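Local atomic coordinates of UDP-N-Acetylglucosamine 2-Epimerase (Thermus thermophilus, PDB entry 1V4V), a protein that probably catalyses the epimerisation of UDP-N-acetylglucosamine at C2 of the sugar, giving UDP-N-acetylmannosamine. Residues A[29-34]-A[360-365]; A[20-25]-A[55-60]; A[156-161]-A[171-176]. All coordinates share one frame; numbering follows the deposited sequence.

Contact 1 of 3, residues A[29-34]-A[360-365]; sequences RGIPGL and GVAWRL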
loop_
_atom_site.group_PDB
_atom_site.type_symbol
_atom_site.label_atom_id
_atom_site.label_comp_id
_atom_site.label_asym_id
_atom_site.label_seq_id
_atom_site.Cartn_x
_atom_site.Cartn_y
_atom_site.Cartn_z
ATOM N N ARG A 29 22.441 -13.994 8.884
ATOM C CA ARG A 29 23.031 -14.751 9.979
ATOM C C ARG A 29 24.528 -14.470 10.073
ATOM O O ARG A 29 25.139 -14.655 11.126
ATOM C CB ARG A 29 22.790 -16.250 9.768
ATOM C CG ARG A 29 23.040 -17.100 11.000
ATOM C CD ARG A 29 22.622 -18.543 10.769
ATOM N NE ARG A 29 23.422 -19.180 9.727
ATOM C CZ ARG A 29 23.218 -20.414 9.276
ATOM N NH1 ARG A 29 22.235 -21.150 9.776
ATOM N NH2 ARG A 29 24.001 -20.913 8.329
ATOM N N GLY A 30 25.109 -14.007 8.971
ATOM C CA GLY A 30 26.531 -13.720 8.948
ATOM C C GLY A 30 26.894 -12.293 9.302
ATOM O O GLY A 30 28.063 -11.915 9.240
ATOM N N ILE A 31 25.902 -11.493 9.677
ATOM C CA ILE A 31 26.159 -10.106 10.037
ATOM C C ILE A 31 26.101 -9.903 11.549
ATOM O O ILE A 31 25.073 -10.143 12.182
ATOM C CB ILE A 31 25.151 -9.151 9.360
ATOM C CG1 ILE A 31 25.298 -9.244 7.838
ATOM C CG2 ILE A 31 25.387 -7.719 9.829
ATOM C CD1 ILE A 31 24.397 -8.304 7.073
ATOM N N PRO A 32 27.219 -9.465 12.148
ATOM C CA PRO A 32 27.296 -9.230 13.592
ATOM C C PRO A 32 26.285 -8.198 14.078
ATOM O O PRO A 32 26.149 -7.125 13.491
ATOM C CB PRO A 32 28.737 -8.760 13.785
ATOM C CG PRO A 32 29.469 -9.488 12.699
ATOM C CD PRO A 32 28.543 -9.297 11.524
ATOM N N GLY A 33 25.581 -8.530 15.154
ATOM C CA GLY A 33 24.595 -7.618 15.702
ATOM C C GLY A 33 23.192 -7.905 15.202
ATOM O O GLY A 33 22.233 -7.284 15.653
ATOM N N LEU A 34 23.073 -8.846 14.270
ATOM C CA LEU A 34 21.774 -9.210 13.711
ATOM C C LEU A 34 21.476 -10.690 13.878
ATOM O O LEU A 34 22.377 -11.529 13.846
ATOM C CB LEU A 34 21.712 -8.874 12.214
ATOM C CG LEU A 34 21.720 -7.408 11.790
ATOM C CD1 LEU A 34 21.688 -7.307 10.272
ATOM C CD2 LEU A 34 20.523 -6.705 12.400
ATOM N N GLY A 360 21.618 -4.144 3.334
ATOM C CA GLY A 360 20.702 -3.021 3.269
ATOM C C GLY A 360 19.972 -2.884 4.594
ATOM O O GLY A 360 19.771 -1.775 5.089
ATOM N N VAL A 361 19.577 -4.017 5.169
ATOM C CA VAL A 361 18.879 -4.043 6.450
ATOM C C VAL A 361 19.816 -3.582 7.572
ATOM O O VAL A 361 19.444 -2.760 8.412
ATOM C CB VAL A 361 18.360 -5.471 6.760
ATOM C CG1 VAL A 361 17.788 -5.535 8.163
ATOM C CG2 VAL A 361 17.287 -5.864 5.737
ATOM N N ALA A 362 21.035 -4.114 7.574
ATOM C CA ALA A 362 22.029 -3.751 8.578
ATOM C C ALA A 362 22.233 -2.237 8.568
ATOM O O ALA A 362 22.357 -1.607 9.620
ATOM C CB ALA A 362 23.345 -4.462 8.289
ATOM N N TRP A 363 22.262 -1.663 7.372
ATOM C CA TRP A 363 22.440 -0.227 7.201
ATOM C C TRP A 363 21.280 0.547 7.828
ATOM O O TRP A 363 21.491 1.555 8.503
ATOM C CB TRP A 363 22.553 0.105 5.713
ATOM C CG TRP A 363 22.434 1.563 5.400
ATOM C CD1 TRP A 363 23.219 2.573 5.880
ATOM C CD2 TRP A 363 21.480 2.174 4.526
ATOM N NE1 TRP A 363 22.811 3.775 5.356
ATOM C CE2 TRP A 363 21.746 3.560 4.521
ATOM C CE3 TRP A 363 20.425 1.683 3.744
ATOM C CZ2 TRP A 363 20.995 4.465 3.764
ATOM C CZ3 TRP A 363 19.677 2.583 2.990
ATOM C CH2 TRP A 363 19.969 3.961 3.006
ATOM N N ARG A 364 20.056 0.077 7.598
ATOM C CA ARG A 364 18.878 0.726 8.159
ATOM C C ARG A 364 18.890 0.643 9.677
ATOM O O ARG A 364 18.395 1.542 10.359
ATOM C CB ARG A 364 17.594 0.076 7.632
ATOM C CG ARG A 364 17.217 0.485 6.222
ATOM C CD ARG A 364 17.175 1.999 6.109
ATOM N NE ARG A 364 16.174 2.456 5.155
ATOM C CZ ARG A 364 16.101 3.699 4.693
ATOM N NH1 ARG A 364 16.977 4.608 5.099
ATOM N NH2 ARG A 364 15.150 4.032 3.832
ATOM N N LEU A 365 19.452 -0.444 10.199
ATOM C CA LEU A 365 19.527 -0.653 11.637
ATOM C C LEU A 365 20.798 -0.044 12.233
ATOM O O LEU A 365 21.095 -0.243 13.411
ATOM C CB LEU A 365 19.469 -2.150 11.955
ATOM C CG LEU A 365 18.159 -2.865 11.604
ATOM C CD1 LEU A 365 18.313 -4.358 11.823
ATOM C CD2 LEU A 365 17.025 -2.316 12.461
#
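At L34 and A362 the backbones come nearest each other, their CA atoms 7.5 Å apart, where the type II turn from I31 to L34 faces the last turn of helix 353-364. In this GT-B fold of two Rossmann-like domains, the turn leads from helix 15-29 into strand 34-40 of the N-terminal sheet, and the C-terminal helix returns to pack on that same sheet. L34 N closes the turn on I31 O at 3.2 Å, and G33, with its positive phi, takes a conformation that calls for glycine.

The contact itself is wholly apolar. A362 CB faces two branched side chains of the turn, 3.8 Å from L34 CD1 and 4.1 Å from I31 CG2. In I31 the CG2 branch is anti to the backbone N and CG1 lies beside it, which brings both branches to the alanine methyl. L34 is forked, and its second methyl serves a different partner: L365, the first residue beyond the helix. Both leucines also touch K6 of strand 6-12, while V361 reaches V8 of that strand. The two leucines meet methyl to methyl, L34 CD2 lying 3.3 Å from L365 CD1, tighter than ordinary van der Waals contact.

Contact 2 of 3, residues A[20-25]-A[55-60]; sequences KMAPVY and FGIQED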
loop_
_atom_site.group_PDB
_atom_site.type_symbol
_atom_site.label_atom_id
_atom_site.label_comp_id
_atom_site.label_asym_id
_atom_site.label_seq_id
_atom_site.Cartn_x
_atom_site.Cartn_y
_atom_site.Cartn_z
ATOM N N LYS A 20 13.463 -17.936 -2.426
ATOM C CA LYS A 20 14.055 -16.631 -2.685
ATOM C C LYS A 20 14.507 -15.921 -1.410
ATOM O O LYS A 20 15.353 -15.029 -1.461
ATOM C CB LYS A 20 13.064 -15.751 -3.447
ATOM C CG LYS A 20 12.730 -16.277 -4.839
ATOM C CD LYS A 20 11.780 -15.343 -5.565
ATOM C CE LYS A 20 11.415 -15.880 -6.946
ATOM N NZ LYS A 20 12.614 -16.062 -7.802
HETATM N N MSE A 21 13.957 -16.328 -0.268
HETATM C CA MSE A 21 14.323 -15.703 1.001
HETATM C C MSE A 21 15.486 -16.388 1.720
HETATM O O MSE A 21 16.204 -15.748 2.491
HETATM C CB MSE A 21 13.103 -15.646 1.925
HETATM C CG MSE A 21 12.036 -14.673 1.457
HETATM SE SE MSE A 21 12.598 -12.822 1.516
HETATM C CE MSE A 21 11.277 -12.176 2.782
ATOM N N ALA A 22 15.675 -17.681 1.460
ATOM C CA ALA A 22 16.754 -18.446 2.089
ATOM C C ALA A 22 18.113 -17.748 1.983
ATOM O O ALA A 22 18.852 -17.660 2.968
ATOM C CB ALA A 22 16.829 -19.851 1.476
ATOM N N PRO A 23 18.465 -17.244 0.787
ATOM C CA PRO A 23 19.754 -16.561 0.623
ATOM C C PRO A 23 19.876 -15.337 1.528
ATOM O O PRO A 23 20.966 -15.006 2.006
ATOM C CB PRO A 23 19.760 -16.178 -0.855
ATOM C CG PRO A 23 18.924 -17.247 -1.489
ATOM C CD PRO A 23 17.785 -17.400 -0.512
ATOM N N VAL A 24 18.754 -14.654 1.743
ATOM C CA VAL A 24 18.726 -13.469 2.595
ATOM C C VAL A 24 18.922 -13.889 4.049
ATOM O O VAL A 24 19.720 -13.299 4.773
ATOM C CB VAL A 24 17.376 -12.726 2.458
ATOM C CG1 VAL A 24 17.342 -11.517 3.398
ATOM C CG2 VAL A 24 17.171 -12.290 1.011
ATOM N N TYR A 25 18.190 -14.911 4.469
ATOM C CA TYR A 25 18.290 -15.423 5.834
ATOM C C TYR A 25 19.730 -15.778 6.200
ATOM O O TYR A 25 20.239 -15.379 7.251
ATOM C CB TYR A 25 17.430 -16.675 5.988
ATOM C CG TYR A 25 17.506 -17.315 7.355
ATOM C CD1 TYR A 25 16.629 -16.937 8.371
ATOM C CD2 TYR A 25 18.459 -18.300 7.637
ATOM C CE1 TYR A 25 16.692 -17.524 9.628
ATOM C CE2 TYR A 25 18.531 -18.889 8.896
ATOM C CZ TYR A 25 17.643 -18.498 9.885
ATOM O OH TYR A 25 17.685 -19.093 11.127
ATOM N N PHE A 55 18.160 -25.764 2.731
ATOM C CA PHE A 55 19.040 -24.650 3.056
ATOM C C PHE A 55 19.479 -24.632 4.511
ATOM O O PHE A 55 20.184 -23.722 4.936
ATOM C CB PHE A 55 18.357 -23.325 2.707
ATOM C CG PHE A 55 17.722 -23.316 1.346
ATOM C CD1 PHE A 55 16.389 -23.677 1.183
ATOM C CD2 PHE A 55 18.463 -22.970 0.219
ATOM C CE1 PHE A 55 15.800 -23.694 -0.082
ATOM C CE2 PHE A 55 17.886 -22.984 -1.049
ATOM C CZ PHE A 55 16.551 -23.347 -1.200
ATOM N N GLY A 56 19.065 -25.640 5.270
ATOM C CA GLY A 56 19.438 -25.710 6.671
ATOM C C GLY A 56 18.799 -24.612 7.502
ATOM O O GLY A 56 19.449 -24.015 8.363
ATOM N N ILE A 57 17.521 -24.355 7.247
ATOM C CA ILE A 57 16.772 -23.321 7.958
ATOM C C ILE A 57 15.530 -23.909 8.624
ATOM O O ILE A 57 14.848 -24.756 8.050
ATOM C CB ILE A 57 16.337 -22.193 6.983
ATOM C CG1 ILE A 57 17.571 -21.495 6.414
ATOM C CG2 ILE A 57 15.449 -21.173 7.704
ATOM C CD1 ILE A 57 17.261 -20.504 5.303
ATOM N N GLN A 58 15.248 -23.457 9.841
ATOM C CA GLN A 58 14.084 -23.916 10.594
ATOM C C GLN A 58 13.241 -22.679 10.883
ATOM O O GLN A 58 13.790 -21.585 11.016
ATOM C CB GLN A 58 14.524 -24.539 11.921
ATOM C CG GLN A 58 15.896 -25.200 11.874
ATOM C CD GLN A 58 15.964 -26.357 10.899
ATOM O OE1 GLN A 58 17.050 -26.826 10.549
ATOM N NE2 GLN A 58 14.803 -26.835 10.462
ATOM N N GLU A 59 11.924 -22.833 10.982
ATOM C CA GLU A 59 11.090 -21.669 11.267
ATOM C C GLU A 59 11.054 -21.449 12.770
ATOM O O GLU A 59 11.286 -22.374 13.549
ATOM C CB GLU A 59 9.663 -21.842 10.722
ATOM C CG GLU A 59 8.636 -22.433 11.685
ATOM C CD GLU A 59 8.670 -23.943 11.730
ATOM O OE1 GLU A 59 7.759 -24.540 12.343
ATOM O OE2 GLU A 59 9.604 -24.534 11.149
ATOM N N ASP A 60 10.767 -20.218 13.173
ATOM C CA ASP A 60 10.707 -19.864 14.584
ATOM C C ASP A 60 9.275 -19.773 15.087
ATOM O O ASP A 60 9.008 -20.006 16.264
ATOM C CB ASP A 60 11.424 -18.534 14.806
ATOM C CG ASP A 60 12.916 -18.638 14.574
ATOM O OD1 ASP A 60 13.614 -19.199 15.445
ATOM O OD2 ASP A 60 13.390 -18.172 13.519
HETATM O O HOH W 1 17.538 -21.851 11.238
HETATM O O HOH W 2 15.284 -19.614 12.177
#
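I57, Y25 and A22 carry most of this contact between helix 15-29 and the loop that follows helix 45-53. The side chain of I57 lies along the tyrosine ring: CG2 stands over the centre of one face, 4.0 Å from the centroid and 10° off the normal, a CH-pi contact, while CD1 comes to 3.4 Å from Y25 CD2. The ring is carried out to the loop because Y25 CG is anti to the backbone N (chi1 178°). One turn earlier on the helix, A22 CB makes a second CH-pi contact, 3.8 Å from the centroid of the F55 ring; I57 CD1 also touches this alanine, at 3.9 Å from its CB. G56, between F55 and I57, has positive phi and ends the preceding helix in a Schellman motif.

Beyond the ring, the Y25 hydroxyl is tied to the loop through two waters. One donates to Y25 OH at 2.8 Å and accepts from Q58 N; the other accepts from Y25 OH at 2.7 Å and donates to Q58 O and D60 OD2. A phenylalanine in place of Y25 would probably leave both waters without their shared phenol partner and break the link to Q58 and D60. D60 OD2 also accepts from V38 N. The contact thus pairs a ring face given to I57 with a hydroxyl that, donating to one water and accepting from the other, reaches Q58 and D60.

Contact 3 of 3, residues A[156-161]-A[171-176]; sequences LAKANL and ILVTGQ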
loop_
_atom_site.group_PDB
_atom_site.type_symbol
_atom_site.label_atom_id
_atom_site.label_comp_id
_atom_site.label_asym_id
_atom_site.label_seq_id
_atom_site.Cartn_x
_atom_site.Cartn_y
_atom_site.Cartn_z
ATOM N N LEU A 156 14.519 -1.068 -13.910
ATOM C CA LEU A 156 13.140 -0.807 -14.305
ATOM C C LEU A 156 12.220 -0.847 -13.084
ATOM O O LEU A 156 11.315 -0.018 -12.942
ATOM C CB LEU A 156 12.674 -1.840 -15.331
ATOM C CG LEU A 156 11.193 -1.769 -15.715
ATOM C CD1 LEU A 156 10.880 -0.410 -16.331
ATOM C CD2 LEU A 156 10.866 -2.887 -16.689
ATOM N N ALA A 157 12.448 -1.819 -12.207
ATOM C CA ALA A 157 11.642 -1.940 -11.000
ATOM C C ALA A 157 11.831 -0.685 -10.152
ATOM O O ALA A 157 10.871 -0.160 -9.585
ATOM C CB ALA A 157 12.048 -3.185 -10.212
ATOM N N LYS A 158 13.068 -0.201 -10.078
ATOM C CA LYS A 158 13.365 1.005 -9.313
ATOM C C LYS A 158 12.624 2.184 -9.935
ATOM O O LYS A 158 12.071 3.024 -9.223
ATOM C CB LYS A 158 14.869 1.292 -9.310
ATOM C CG LYS A 158 15.239 2.636 -8.686
ATOM C CD LYS A 158 16.746 2.862 -8.630
ATOM C CE LYS A 158 17.060 4.247 -8.067
ATOM N NZ LYS A 158 18.520 4.508 -7.941
ATOM N N ALA A 159 12.613 2.236 -11.263
ATOM C CA ALA A 159 11.933 3.315 -11.972
ATOM C C ALA A 159 10.440 3.307 -11.648
ATOM O O ALA A 159 9.822 4.364 -11.546
ATOM C CB ALA A 159 12.147 3.179 -13.470
ATOM N N ASN A 160 9.862 2.118 -11.489
ATOM C CA ASN A 160 8.443 2.010 -11.155
ATOM C C ASN A 160 8.187 2.559 -9.753
ATOM O O ASN A 160 7.224 3.296 -9.524
ATOM C CB ASN A 160 7.967 0.554 -11.207
ATOM C CG ASN A 160 7.888 0.012 -12.621
ATOM O OD1 ASN A 160 7.714 0.766 -13.576
ATOM N ND2 ASN A 160 7.997 -1.303 -12.758
ATOM N N LEU A 161 9.059 2.202 -8.815
ATOM C CA LEU A 161 8.920 2.646 -7.436
ATOM C C LEU A 161 9.003 4.159 -7.301
ATOM O O LEU A 161 8.228 4.763 -6.560
ATOM C CB LEU A 161 9.981 1.968 -6.564
ATOM C CG LEU A 161 9.755 0.458 -6.415
ATOM C CD1 LEU A 161 10.985 -0.205 -5.808
ATOM C CD2 LEU A 161 8.523 0.215 -5.555
ATOM N N ILE A 171 15.355 2.973 -1.877
ATOM C CA ILE A 171 15.411 1.916 -2.887
ATOM C C ILE A 171 16.843 1.448 -3.122
ATOM O O ILE A 171 17.757 2.262 -3.241
ATOM C CB ILE A 171 14.862 2.399 -4.245
ATOM C CG1 ILE A 171 13.445 2.952 -4.076
ATOM C CG2 ILE A 171 14.872 1.245 -5.248
ATOM C CD1 ILE A 171 12.937 3.697 -5.287
ATOM N N LEU A 172 17.018 0.132 -3.192
ATOM C CA LEU A 172 18.323 -0.479 -3.444
ATOM C C LEU A 172 18.140 -1.497 -4.569
ATOM O O LEU A 172 17.280 -2.363 -4.475
ATOM C CB LEU A 172 18.828 -1.199 -2.188
ATOM C CG LEU A 172 20.163 -1.947 -2.293
ATOM C CD1 LEU A 172 21.300 -0.949 -2.443
ATOM C CD2 LEU A 172 20.384 -2.788 -1.043
ATOM N N VAL A 173 18.922 -1.381 -5.638
ATOM C CA VAL A 173 18.828 -2.335 -6.746
ATOM C C VAL A 173 19.748 -3.485 -6.355
ATOM O O VAL A 173 20.956 -3.307 -6.230
ATOM C CB VAL A 173 19.298 -1.715 -8.076
ATOM C CG1 VAL A 173 19.237 -2.751 -9.182
ATOM C CG2 VAL A 173 18.415 -0.531 -8.432
ATOM N N THR A 174 19.170 -4.669 -6.176
ATOM C CA THR A 174 19.934 -5.822 -5.720
ATOM C C THR A 174 20.158 -6.954 -6.713
ATOM O O THR A 174 21.074 -7.754 -6.537
ATOM C CB THR A 174 19.250 -6.453 -4.500
ATOM O OG1 THR A 174 17.973 -6.971 -4.901
ATOM C CG2 THR A 174 19.042 -5.415 -3.400
ATOM N N GLY A 175 19.334 -7.019 -7.752
ATOM C CA GLY A 175 19.430 -8.131 -8.682
ATOM C C GLY A 175 18.518 -9.170 -8.048
ATOM O O GLY A 175 17.949 -8.906 -6.987
ATOM N N GLN A 176 18.374 -10.347 -8.650
ATOM C CA GLN A 176 17.479 -11.353 -8.085
ATOM C C GLN A 176 18.101 -12.325 -7.087
ATOM O O GLN A 176 19.145 -12.922 -7.353
ATOM C CB GLN A 176 16.817 -12.145 -9.216
ATOM C CG GLN A 176 16.024 -11.281 -10.180
ATOM C CD GLN A 176 15.089 -12.095 -11.057
ATOM O OE1 GLN A 176 14.744 -11.684 -12.168
ATOM N NE2 GLN A 176 14.662 -13.250 -10.555
HETATM O O HOH W 3 18.862 2.423 -5.843
#
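K158 lays its aliphatic chain across I171 and V173, the lysine CG 3.7 Å from I171 CG2 and its CD 3.8 Å from V173 CG2. The chain is fully extended, each torsion near 180°, and the first of them (chi1 172°, CG anti to the backbone N) sends it from the helix over the strand. It crosses the valine at about a right angle and the isoleucine obliquely, so that the methylenes bridge two residues on the same strand.

The ammonium end has a different role. K158 NZ forms a salt bridge with E168, in the connection leading to the strand, and donates to a water at 3.0 Å; that water in turn lies 2.8 Å from I171 O, in position to donate to it. The lysine thus serves as hydrocarbon along its length and as a cation at its end.

I171 buries the largest area of the contact because its two branches serve different helix residues. CG2 meets the lysine, whereas CD1 reaches the next turn and touches L161 CB at 3.7 Å.

Helix 155-162 and strand 171-173 run nearly antiparallel, their short segments at 168° with axes 8.9 Å apart, as expected within a beta-alpha-beta unit whose first strand is 149-152. L172, pointing away from this helix, instead touches F151 and also M356 of helix 353-364. Strand 171-173, outermost in the chain's N-terminal sheet and bonded to strand 149-152, is therefore packed between helix 155-162 and the C-terminal helix.

How the contacts relate
All three contacts belong to the N-terminal Rossmann-like domain and illustrate how one parallel sheet is covered by local and distant chain segments. Helix 15-29 carries the 20-25 side of contact 2 and leads into the turn of contact 1; their centres are 16 Å apart and R29 NH1 lies 4.2 Å from G56 O. Contact 3 is at the far border of the sheet, about 20 and 23 Å from contacts 1 and 2, centre to centre. Contact 1 spans more than 320 residues; contact 3 closes a short unit within. Helix 353-364 takes part in contact 1 and touches the strand of contact 3. An acetic acid molecule, probably from crystallisation, lies about 4 Å from the L365 side chain.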